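Local coordinates for prolyl-tRNA synthetase (Naegleria fowleri, PDB 6UYH), which probably attaches proline to its cognate tRNA in an ATP-dependent reaction, as a class II aminoacyl-tRNA synthetase, at residues F76-T81 with E112-R117. Residue numbers count along the deposited sequence, not the author numbering.
With EDO (1,2-ethanediol), chain F.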
loop_
_atom_site.group_PDB
_atom_site.type_symbol
_atom_site.label_atom_id
_atom_site.label_comp_id
_atom_site.label_asym_id
_atom_site.label_seq_id
_atom_site.Cartn_x
_atom_site.Cartn_y
_atom_site.Cartn_z
ATOM N N PHE A 76 -8.943 -2.511 -6.581
ATOM C CA PHE A 76 -9.494 -3.496 -7.501
ATOM C C PHE A 76 -8.570 -4.702 -7.576
ATOM O O PHE A 76 -7.420 -4.645 -7.126
ATOM C CB PHE A 76 -9.669 -2.879 -8.886
ATOM C CG PHE A 76 -10.925 -2.063 -9.059
ATOM C CD1 PHE A 76 -11.016 -0.782 -8.542
ATOM C CD2 PHE A 76 -11.991 -2.565 -9.793
ATOM C CE1 PHE A 76 -12.172 -0.010 -8.736
ATOM C CE2 PHE A 76 -13.140 -1.809 -9.997
ATOM C CZ PHE A 76 -13.231 -0.529 -9.468
ATOM N N PRO A 77 -9.034 -5.820 -8.148
ATOM C CA PRO A 77 -8.256 -7.066 -8.082
ATOM C C PRO A 77 -7.014 -7.095 -8.975
ATOM O O PRO A 77 -6.884 -6.381 -9.976
ATOM C CB PRO A 77 -9.266 -8.131 -8.533
ATOM C CG PRO A 77 -10.596 -7.560 -8.150
ATOM C CD PRO A 77 -10.439 -6.092 -8.505
ATOM N N LEU A 78 -6.098 -7.986 -8.583
ATOM C CA LEU A 78 -4.886 -8.279 -9.344
ATOM C C LEU A 78 -5.193 -9.067 -10.609
ATOM O O LEU A 78 -4.463 -8.967 -11.597
ATOM C CB LEU A 78 -3.917 -9.095 -8.463
ATOM C CG LEU A 78 -2.688 -9.733 -9.121
ATOM C CD1 LEU A 78 -1.681 -8.672 -9.553
ATOM C CD2 LEU A 78 -2.045 -10.737 -8.163
ATOM N N PHE A 79 -6.244 -9.875 -10.583
ATOM C CA PHE A 79 -6.544 -10.775 -11.687
ATOM C C PHE A 79 -7.522 -10.132 -12.646
ATOM O O PHE A 79 -8.422 -9.393 -12.237
ATOM C CB PHE A 79 -7.139 -12.084 -11.176
ATOM C CG PHE A 79 -6.199 -12.880 -10.331
ATOM C CD1 PHE A 79 -4.965 -13.276 -10.834
ATOM C CD2 PHE A 79 -6.540 -13.242 -9.038
ATOM C CE1 PHE A 79 -4.086 -14.020 -10.057
ATOM C CE2 PHE A 79 -5.668 -13.979 -8.258
ATOM C CZ PHE A 79 -4.445 -14.370 -8.763
ATOM N N VAL A 80 -7.372 -10.462 -13.927
ATOM C CA VAL A 80 -8.284 -9.978 -14.956
ATOM C C VAL A 80 -8.548 -11.121 -15.925
ATOM O O VAL A 80 -7.644 -11.900 -16.245
ATOM C CB VAL A 80 -7.725 -8.715 -15.660
ATOM C CG1 VAL A 80 -6.350 -8.986 -16.312
ATOM C CG2 VAL A 80 -8.720 -8.171 -16.696
ATOM N N THR A 81 -9.801 -11.242 -16.367
ATOM C CA THR A 81 -10.140 -12.306 -17.304
ATOM C C THR A 81 -9.641 -11.982 -18.709
ATOM O O THR A 81 -9.406 -10.826 -19.077
ATOM C CB THR A 81 -11.651 -12.566 -17.365
ATOM O OG1 THR A 81 -12.343 -11.372 -17.766
ATOM C CG2 THR A 81 -12.187 -13.060 -16.006
ATOM N N GLU A 112 -9.873 -22.149 -16.640
ATOM C CA GLU A 112 -9.887 -20.773 -17.140
ATOM C C GLU A 112 -8.630 -20.025 -16.708
ATOM O O GLU A 112 -8.555 -19.542 -15.563
ATOM C CB GLU A 112 -11.133 -20.037 -16.653
ATOM C CG GLU A 112 -11.246 -18.627 -17.209
ATOM C CD GLU A 112 -12.392 -17.833 -16.602
ATOM O OE1 GLU A 112 -12.371 -16.596 -16.739
ATOM O OE2 GLU A 112 -13.304 -18.438 -15.993
ATOM N N PRO A 113 -7.625 -19.919 -17.577
ATOM C CA PRO A 113 -6.480 -19.049 -17.276
ATOM C C PRO A 113 -6.914 -17.603 -17.076
ATOM O O PRO A 113 -7.820 -17.100 -17.748
ATOM C CB PRO A 113 -5.585 -19.199 -18.514
ATOM C CG PRO A 113 -5.936 -20.541 -19.060
ATOM C CD PRO A 113 -7.409 -20.722 -18.792
ATOM N N ILE A 114 -6.255 -16.934 -16.138
ATOM C CA ILE A 114 -6.517 -15.531 -15.844
ATOM C C ILE A 114 -5.185 -14.798 -15.861
ATOM O O ILE A 114 -4.126 -15.395 -15.638
ATOM C CB ILE A 114 -7.236 -15.341 -14.496
ATOM C CG1 ILE A 114 -6.441 -16.012 -13.382
ATOM C CG2 ILE A 114 -8.674 -15.887 -14.560
ATOM C CD1 ILE A 114 -7.083 -15.869 -12.028
ATOM N N ALA A 115 -5.241 -13.500 -16.128
ATOM C CA ALA A 115 -4.034 -12.704 -16.294
ATOM C C ALA A 115 -3.765 -11.824 -15.078
ATOM O O ALA A 115 -4.653 -11.536 -14.270
ATOM C CB ALA A 115 -4.134 -11.849 -17.563
ATOM N N LEU A 116 -2.506 -11.414 -14.947
ATOM C CA LEU A 116 -2.108 -10.457 -13.926
ATOM C C LEU A 116 -2.201 -9.042 -14.480
ATOM O O LEU A 116 -1.805 -8.782 -15.623
ATOM C CB LEU A 116 -0.684 -10.732 -13.443
ATOM C CG LEU A 116 -0.393 -12.161 -12.988
ATOM C CD1 LEU A 116 1.058 -12.279 -12.593
ATOM C CD2 LEU A 116 -1.317 -12.578 -11.833
ATOM N N ARG A 117 -2.735 -8.142 -13.660
ATOM C CA ARG A 117 -2.918 -6.712 -13.877
ATOM C C ARG A 117 -1.716 -6.070 -14.560
ATOM O O ARG A 117 -0.649 -5.966 -13.943
ATOM C CB ARG A 117 -3.163 -6.038 -12.512
ATOM C CG ARG A 117 -3.184 -4.516 -12.516
ATOM C CD ARG A 117 -3.664 -4.005 -11.156
ATOM N NE ARG A 117 -2.865 -4.545 -10.059
ATOM C CZ ARG A 117 -3.330 -4.822 -8.847
ATOM N NH1 ARG A 117 -4.608 -4.633 -8.546
ATOM N NH2 ARG A 117 -2.513 -5.303 -7.923
HETATM C C1 EDO F . -10.806 -23.359 -12.467
HETATM O O1 EDO F . -10.546 -22.473 -13.573
HETATM C C2 EDO F . -10.336 -22.690 -11.172
HETATM O O2 EDO F . -10.044 -23.644 -10.136
HETATM O O HOH W 1 -6.749 -3.615 -10.400
#
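At Phe76 and Pro77 the chain is still loop, and the side chain of Arg117 reaches back to it, its p chi3 bending it ahead of the guanidinium: Arg117 NH1 lies 3.2 Å from both Phe76 O and Pro77 O. A water bridges Pro77 O (2.8 Å, water donating) and Arg117 NH1 (3.0 Å, water accepting), while Arg117 NH2 is hydrogen-bonded to Asn147. Leu78 sits over one face of the guanidinium through its CA and starts the backbone ladder, its O accepting from Arg117 N at 2.8 Å. Phe79 forms a non-hydrogen-bonded antiparallel pair with Leu116 (CA-CA 5.0 Å), the short strand axes splayed at 129°. Ile114 CD1 lies 3.8 Å from the Phe79 ring centroid, 23° off the normal, a CH-pi contact, and Leu116 CD2 comes to 3.6 Å from Phe79 CE1. Val80 follows as the hydrogen-bonded pair with Ala115, N to O and O to N both 2.9 Å, its side chain on the other face, where CG1 meets Ala115 CB at 3.8 Å; this side chain is about 7 Å from the bound halofuginone. Thr81 OG1 N-caps helix 82-85. Leu78 N, Phe79 O and Thr81 OG1 bond Glu164, Tyr39 and Asp40 of the second subunit, placing strand 79-81 at the dimer interface. Within this chain it edges a three-stranded antiparallel sheet, 108-116 central and 100-105 beyond; Val102 joins the Phe79 face, and helices 82-85 and 121-131 pack against Val80.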